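Local coordinates for putative p22 protein (Leishmania major, PDB 1YQF) that is of unknown function but belongs to the MAM33 family of mitochondrial glycoproteins and is a sequence homologue of human p32, at residues Glu34-Pro48 with Tyr182-Thr196. Numbering follows the deposited sequence.
Sequences ELEEEMGRSDKPEQP and YSFWAEQQDYEAWLT
Glu38 drops as a knob between Gln188, Tyr191, Glu192 and Leu195, and its two carboxylate oxygens do different work. Glu38 OE1 receives Gln188 NE2 at 2.7 Å on its anti side, well out of the carboxylate plane, with carboxylate and amide planes 28° apart, while its syn lone pair takes Arg41 NH1, so two donors grip one oxygen. Glu38 OE2 lies in the plane of the Tyr191 ring, at its edge, 3.8 Å from Tyr191 CE2, and a water joins it to Glu34 OE1 and Tyr191 OH. Gln188 NE2 spends its second hydrogen on Glu192 OE2 (3.0 Å, nearly straight). From the other face of that carboxylate comes Lys44 NZ, in a longer salt bridge; these donors probably ease the proximity of the two glutamates.

The setting is the pairing of terminal helices known from the p32 family: the end of helix 23-39, residues 34-39, runs roughly antiparallel to residues 182-196 of helix 173-202, and the chain then follows the latter back toward the sheet. At the helical end, Leu35 and Leu195 lie alongside each other, pointing opposite ways, Leu35 CG to Leu195 CB 3.7 Å, and Leu35 turns CD1 onto Thr196 OG1. Leu195 also packs on Leu158 of the second subunit.

Where the extended chain takes over, Gln47 lies flat on the Trp185 indole. With CG anti to the backbone N (chi1 -177°) and the rest fully extended, the chain runs along the ring: Gln47 CB sits 3.5 Å from the centroid of the five-membered ring of Trp185, a CH-pi contact, and NE2 reaches over CZ2. Gln189 CG lies against the opposite face, toward its rim. Pro45 O approaches Trp185 CD1 in the indole plane at 3.3 Å, and beyond it Pro48 CG rests 3.7 Å from Tyr182 CB.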
loop_
_atom_site.group_PDB
_atom_site.type_symbol
_atom_site.label_atom_id
_atom_site.label_comp_id
_atom_site.label_asym_id
_atom_site.label_seq_id
_atom_site.Cartn_x
_atom_site.Cartn_y
_atom_site.Cartn_z
ATOM N N GLU A 34 33.239 8.521 -8.377
ATOM C CA GLU A 34 32.640 7.592 -7.422
ATOM C C GLU A 34 32.760 6.150 -7.910
ATOM O O GLU A 34 33.021 5.252 -7.122
ATOM C CB GLU A 34 31.172 7.943 -7.159
ATOM C CG GLU A 34 30.964 9.254 -6.411
ATOM C CD GLU A 34 31.698 9.311 -5.086
ATOM O OE1 GLU A 34 31.393 8.481 -4.203
ATOM O OE2 GLU A 34 32.582 10.184 -4.933
ATOM N N LEU A 35 32.578 5.938 -9.210
ATOM C CA LEU A 35 32.698 4.604 -9.801
ATOM C C LEU A 35 34.121 4.096 -9.669
ATOM O O LEU A 35 34.338 2.944 -9.315
ATOM C CB LEU A 35 32.308 4.607 -11.283
ATOM C CG LEU A 35 30.993 3.911 -11.625
ATOM C CD1 LEU A 35 30.620 4.219 -13.059
ATOM C CD2 LEU A 35 31.078 2.410 -11.403
ATOM N N GLU A 36 35.083 4.964 -9.969
ATOM C CA GLU A 36 36.499 4.638 -9.817
ATOM C C GLU A 36 36.800 4.295 -8.361
ATOM O O GLU A 36 37.460 3.298 -8.073
ATOM C CB GLU A 36 37.372 5.812 -10.262
ATOM C CG GLU A 36 37.488 5.934 -11.772
ATOM C CD GLU A 36 37.833 7.335 -12.232
ATOM O OE1 GLU A 36 38.320 8.139 -11.406
ATOM O OE2 GLU A 36 37.620 7.626 -13.430
ATOM N N GLU A 37 36.287 5.128 -7.460
ATOM C CA GLU A 37 36.404 4.927 -6.015
ATOM C C GLU A 37 35.903 3.532 -5.626
ATOM O O GLU A 37 36.649 2.741 -5.050
ATOM C CB GLU A 37 35.610 6.019 -5.275
ATOM C CG GLU A 37 35.962 6.233 -3.810
ATOM C CD GLU A 37 35.543 7.611 -3.317
ATOM O OE1 GLU A 37 36.131 8.611 -3.787
ATOM O OE2 GLU A 37 34.621 7.701 -2.472
ATOM N N GLU A 38 34.650 3.238 -5.979
ATOM C CA GLU A 38 34.001 1.963 -5.656
ATOM C C GLU A 38 34.710 0.758 -6.266
ATOM O O GLU A 38 34.884 -0.272 -5.613
ATOM C CB GLU A 38 32.551 1.965 -6.153
ATOM C CG GLU A 38 31.615 2.914 -5.420
ATOM C CD GLU A 38 31.577 2.672 -3.925
ATOM O OE1 GLU A 38 31.560 1.495 -3.522
ATOM O OE2 GLU A 38 31.567 3.655 -3.156
ATOM N N MET A 39 35.098 0.904 -7.530
ATOM C CA MET A 39 35.715 -0.169 -8.309
ATOM C C MET A 39 37.102 -0.558 -7.792
ATOM O O MET A 39 37.561 -1.675 -8.028
ATOM C CB MET A 39 35.809 0.252 -9.785
ATOM C CG MET A 39 35.846 -0.895 -10.780
ATOM S SD MET A 39 34.267 -1.760 -10.924
ATOM C CE MET A 39 33.358 -0.686 -12.044
ATOM N N GLY A 40 37.759 0.362 -7.089
ATOM C CA GLY A 40 39.098 0.147 -6.567
ATOM C C GLY A 40 39.158 -0.193 -5.088
ATOM O O GLY A 40 40.248 -0.319 -4.533
ATOM N N ARG A 41 38.001 -0.339 -4.447
ATOM C CA ARG A 41 37.951 -0.741 -3.043
ATOM C C ARG A 41 38.390 -2.197 -2.898
ATOM O O ARG A 41 38.181 -3.011 -3.799
ATOM C CB ARG A 41 36.538 -0.590 -2.476
ATOM C CG ARG A 41 36.089 0.835 -2.208
ATOM C CD ARG A 41 34.632 0.927 -1.756
ATOM N NE ARG A 41 34.391 0.145 -0.541
ATOM C CZ ARG A 41 33.192 -0.206 -0.074
ATOM N NH1 ARG A 41 32.079 0.151 -0.706
ATOM N NH2 ARG A 41 33.105 -0.922 1.042
ATOM N N SER A 42 39.005 -2.509 -1.761
ATOM C CA SER A 42 39.400 -3.881 -1.432
ATOM C C SER A 42 38.691 -4.369 -0.164
ATOM O O SER A 42 39.023 -5.426 0.377
ATOM C CB SER A 42 40.920 -3.962 -1.258
ATOM O OG SER A 42 41.374 -3.049 -0.272
ATOM N N ASP A 43 37.704 -3.593 0.285
ATOM C CA ASP A 43 36.947 -3.884 1.502
ATOM C C ASP A 43 35.445 -3.988 1.208
ATOM O O ASP A 43 34.617 -3.826 2.106
ATOM C CB ASP A 43 37.212 -2.796 2.559
ATOM C CG ASP A 43 36.668 -1.431 2.154
ATOM O OD1 ASP A 43 36.963 -0.978 1.025
ATOM O OD2 ASP A 43 35.934 -0.744 2.898
ATOM N N LYS A 44 35.101 -4.269 -0.049
ATOM C CA LYS A 44 33.699 -4.361 -0.460
ATOM C C LYS A 44 33.054 -5.633 0.086
ATOM O O LYS A 44 33.759 -6.584 0.438
ATOM C CB LYS A 44 33.575 -4.326 -1.990
ATOM C CG LYS A 44 33.634 -2.923 -2.576
ATOM C CD LYS A 44 33.274 -2.903 -4.056
ATOM C CE LYS A 44 34.391 -3.475 -4.918
ATOM N NZ LYS A 44 34.106 -3.336 -6.376
ATOM N N PRO A 45 31.722 -5.651 0.168
ATOM C CA PRO A 45 30.997 -6.840 0.636
ATOM C C PRO A 45 31.178 -8.051 -0.283
ATOM O O PRO A 45 31.002 -7.930 -1.492
ATOM C CB PRO A 45 29.532 -6.377 0.642
ATOM C CG PRO A 45 29.602 -4.894 0.687
ATOM C CD PRO A 45 30.797 -4.545 -0.145
ATOM N N GLU A 46 31.538 -9.192 0.301
ATOM C CA GLU A 46 31.684 -10.450 -0.428
ATOM C C GLU A 46 30.330 -11.134 -0.558
ATOM O O GLU A 46 29.535 -11.126 0.388
ATOM C CB GLU A 46 32.636 -11.392 0.315
ATOM C CG GLU A 46 34.107 -11.193 -0.006
ATOM C CD GLU A 46 34.992 -12.197 0.709
ATOM O OE1 GLU A 46 34.812 -13.414 0.490
ATOM O OE2 GLU A 46 35.863 -11.770 1.495
ATOM N N GLN A 47 30.073 -11.735 -1.717
ATOM C CA GLN A 47 28.848 -12.499 -1.915
ATOM C C GLN A 47 28.865 -13.739 -1.024
ATOM O O GLN A 47 29.767 -14.574 -1.146
ATOM C CB GLN A 47 28.684 -12.926 -3.371
ATOM C CG GLN A 47 27.366 -13.666 -3.635
ATOM C CD GLN A 47 27.178 -14.086 -5.088
ATOM O OE1 GLN A 47 26.169 -14.705 -5.424
ATOM N NE2 GLN A 47 28.140 -13.763 -5.942
ATOM N N PRO A 48 27.876 -13.874 -0.142
ATOM C CA PRO A 48 27.827 -15.020 0.774
ATOM C C PRO A 48 27.533 -16.348 0.075
ATOM O O PRO A 48 27.011 -16.381 -1.042
ATOM C CB PRO A 48 26.685 -14.650 1.723
ATOM C CG PRO A 48 25.805 -13.794 0.906
ATOM C CD PRO A 48 26.729 -12.968 0.062
ATOM N N TYR A 182 23.702 -11.307 1.759
ATOM C CA TYR A 182 23.454 -11.277 0.324
ATOM C C TYR A 182 22.850 -9.938 -0.070
ATOM O O TYR A 182 23.133 -9.421 -1.143
ATOM C CB TYR A 182 22.522 -12.416 -0.094
ATOM C CG TYR A 182 22.486 -12.641 -1.585
ATOM C CD1 TYR A 182 23.382 -13.506 -2.195
ATOM C CD2 TYR A 182 21.563 -11.977 -2.389
ATOM C CE1 TYR A 182 23.358 -13.714 -3.567
ATOM C CE2 TYR A 182 21.531 -12.178 -3.766
ATOM C CZ TYR A 182 22.430 -13.047 -4.347
ATOM O OH TYR A 182 22.406 -13.253 -5.705
ATOM N N SER A 183 22.031 -9.371 0.811
ATOM C CA SER A 183 21.437 -8.061 0.575
ATOM C C SER A 183 22.503 -6.963 0.536
ATOM O O SER A 183 22.453 -6.097 -0.330
ATOM C CB SER A 183 20.386 -7.739 1.636
ATOM O OG SER A 183 19.255 -8.582 1.488
ATOM N N PHE A 184 23.462 -7.011 1.465
ATOM C CA PHE A 184 24.557 -6.039 1.489
ATOM C C PHE A 184 25.362 -6.137 0.200
ATOM O O PHE A 184 25.699 -5.122 -0.401
ATOM C CB PHE A 184 25.510 -6.264 2.680
ATOM C CG PHE A 184 24.929 -5.905 4.032
ATOM C CD1 PHE A 184 24.088 -4.806 4.201
ATOM C CD2 PHE A 184 25.254 -6.669 5.151
ATOM C CE1 PHE A 184 23.571 -4.489 5.461
ATOM C CE2 PHE A 184 24.741 -6.355 6.409
ATOM C CZ PHE A 184 23.900 -5.266 6.562
ATOM N N TRP A 185 25.661 -7.366 -0.218
ATOM C CA TRP A 185 26.438 -7.601 -1.430
ATOM C C TRP A 185 25.695 -7.105 -2.661
ATOM O O TRP A 185 26.248 -6.352 -3.449
ATOM C CB TRP A 185 26.772 -9.088 -1.599
ATOM C CG TRP A 185 27.334 -9.396 -2.957
ATOM C CD1 TRP A 185 28.616 -9.200 -3.374
ATOM C CD2 TRP A 185 26.626 -9.930 -4.081
ATOM N NE1 TRP A 185 28.754 -9.581 -4.688
ATOM C CE2 TRP A 185 27.546 -10.034 -5.146
ATOM C CE3 TRP A 185 25.299 -10.329 -4.299
ATOM C CZ2 TRP A 185 27.189 -10.526 -6.403
ATOM C CZ3 TRP A 185 24.944 -10.818 -5.552
ATOM C CH2 TRP A 185 25.888 -10.913 -6.587
ATOM N N ALA A 186 24.447 -7.542 -2.814
ATOM C CA ALA A 186 23.613 -7.168 -3.955
ATOM C C ALA A 186 23.355 -5.668 -4.014
ATOM O O ALA A 186 23.255 -5.100 -5.099
ATOM C CB ALA A 186 22.286 -7.926 -3.925
ATOM N N GLU A 187 23.260 -5.031 -2.850
ATOM C CA GLU A 187 23.029 -3.590 -2.780
ATOM C C GLU A 187 24.225 -2.830 -3.342
ATOM O O GLU A 187 24.062 -1.814 -4.003
ATOM C CB GLU A 187 22.757 -3.154 -1.338
ATOM C CG GLU A 187 22.717 -1.645 -1.120
ATOM C CD GLU A 187 21.633 -0.960 -1.936
ATOM O OE1 GLU A 187 20.479 -1.454 -1.923
ATOM O OE2 GLU A 187 21.930 0.075 -2.581
ATOM N N GLN A 188 25.426 -3.321 -3.053
ATOM C CA GLN A 188 26.657 -2.740 -3.585
ATOM C C GLN A 188 26.702 -2.882 -5.107
ATOM O O GLN A 188 27.131 -1.967 -5.800
ATOM C CB GLN A 188 27.883 -3.414 -2.953
ATOM C CG GLN A 188 29.242 -2.944 -3.487
ATOM C CD GLN A 188 29.545 -1.488 -3.163
ATOM O OE1 GLN A 188 29.205 -1.000 -2.085
ATOM N NE2 GLN A 188 30.195 -0.796 -4.093
ATOM N N GLN A 189 26.250 -4.026 -5.618
ATOM C CA GLN A 189 26.267 -4.283 -7.057
ATOM C C GLN A 189 25.316 -3.346 -7.786
ATOM O O GLN A 189 25.666 -2.794 -8.822
ATOM C CB GLN A 189 25.900 -5.737 -7.374
ATOM C CG GLN A 189 26.721 -6.798 -6.635
ATOM C CD GLN A 189 28.223 -6.543 -6.693
ATOM O OE1 GLN A 189 28.810 -6.508 -7.777
ATOM N NE2 GLN A 189 28.846 -6.367 -5.527
ATOM N N ASP A 190 24.119 -3.158 -7.235
ATOM C CA ASP A 190 23.121 -2.290 -7.847
ATOM C C ASP A 190 23.547 -0.829 -7.799
ATOM O O ASP A 190 23.296 -0.082 -8.740
ATOM C CB ASP A 190 21.757 -2.464 -7.171
ATOM C CG ASP A 190 21.051 -3.731 -7.605
ATOM O OD1 ASP A 190 21.147 -4.092 -8.798
ATOM O OD2 ASP A 190 20.384 -4.436 -6.820
ATOM N N TYR A 191 24.192 -0.429 -6.706
ATOM C CA TYR A 191 24.692 0.936 -6.567
ATOM C C TYR A 191 25.711 1.217 -7.667
ATOM O O TYR A 191 25.674 2.267 -8.298
ATOM C CB TYR A 191 25.316 1.149 -5.180
ATOM C CG TYR A 191 25.999 2.488 -4.996
ATOM C CD1 TYR A 191 25.363 3.670 -5.350
ATOM C CD2 TYR A 191 27.290 2.568 -4.481
ATOM C CE1 TYR A 191 25.986 4.899 -5.188
ATOM C CE2 TYR A 191 27.925 3.788 -4.319
ATOM C CZ TYR A 191 27.266 4.956 -4.671
ATOM O OH TYR A 191 27.889 6.176 -4.512
ATOM N N GLU A 192 26.604 0.261 -7.910
ATOM C CA GLU A 192 27.600 0.398 -8.972
ATOM C C GLU A 192 26.955 0.533 -10.351
ATOM O O GLU A 192 27.374 1.372 -11.146
ATOM C CB GLU A 192 28.584 -0.772 -8.948
ATOM C CG GLU A 192 29.721 -0.572 -7.955
ATOM C CD GLU A 192 30.529 -1.832 -7.715
ATOM O OE1 GLU A 192 30.514 -2.730 -8.585
ATOM O OE2 GLU A 192 31.182 -1.919 -6.655
ATOM N N ALA A 193 25.932 -0.274 -10.627
ATOM C CA ALA A 193 25.202 -0.173 -11.893
ATOM C C ALA A 193 24.465 1.165 -11.980
ATOM O O ALA A 193 24.343 1.756 -13.056
ATOM C CB ALA A 193 24.222 -1.337 -12.045
ATOM N N TRP A 194 23.996 1.638 -10.831
ATOM C CA TRP A 194 23.297 2.913 -10.711
ATOM C C TRP A 194 24.229 4.087 -11.035
ATOM O O TRP A 194 23.820 5.049 -11.680
ATOM C CB TRP A 194 22.732 3.027 -9.291
ATOM C CG TRP A 194 21.915 4.240 -8.981
ATOM C CD1 TRP A 194 20.565 4.377 -9.127
ATOM C CD2 TRP A 194 22.381 5.467 -8.406
ATOM N NE1 TRP A 194 20.165 5.623 -8.702
ATOM C CE2 TRP A 194 21.262 6.313 -8.255
ATOM C CE3 TRP A 194 23.637 5.947 -8.015
ATOM C CZ2 TRP A 194 21.359 7.601 -7.730
ATOM C CZ3 TRP A 194 23.732 7.230 -7.488
ATOM C CH2 TRP A 194 22.599 8.042 -7.355
ATOM N N LEU A 195 25.482 3.997 -10.600
ATOM C CA LEU A 195 26.460 5.051 -10.857
ATOM C C LEU A 195 26.780 5.150 -12.345
ATOM O O LEU A 195 26.824 6.241 -12.903
ATOM C CB LEU A 195 27.747 4.788 -10.079
ATOM C CG LEU A 195 27.690 4.982 -8.566
ATOM C CD1 LEU A 195 28.966 4.464 -7.932
ATOM C CD2 LEU A 195 27.485 6.444 -8.218
ATOM N N THR A 196 27.000 3.998 -12.972
ATOM C CA THR A 196 27.246 3.905 -14.413
ATOM C C THR A 196 26.087 4.492 -15.217
ATOM O O THR A 196 26.304 5.206 -16.192
ATOM C CB THR A 196 27.448 2.431 -14.820
ATOM O OG1 THR A 196 28.540 1.863 -14.082
ATOM C CG2 THR A 196 27.882 2.306 -16.279
HETATM O O HOH W 1 28.630 8.485 -3.560
HETATM O O HOH W 2 30.509 5.986 -3.730
#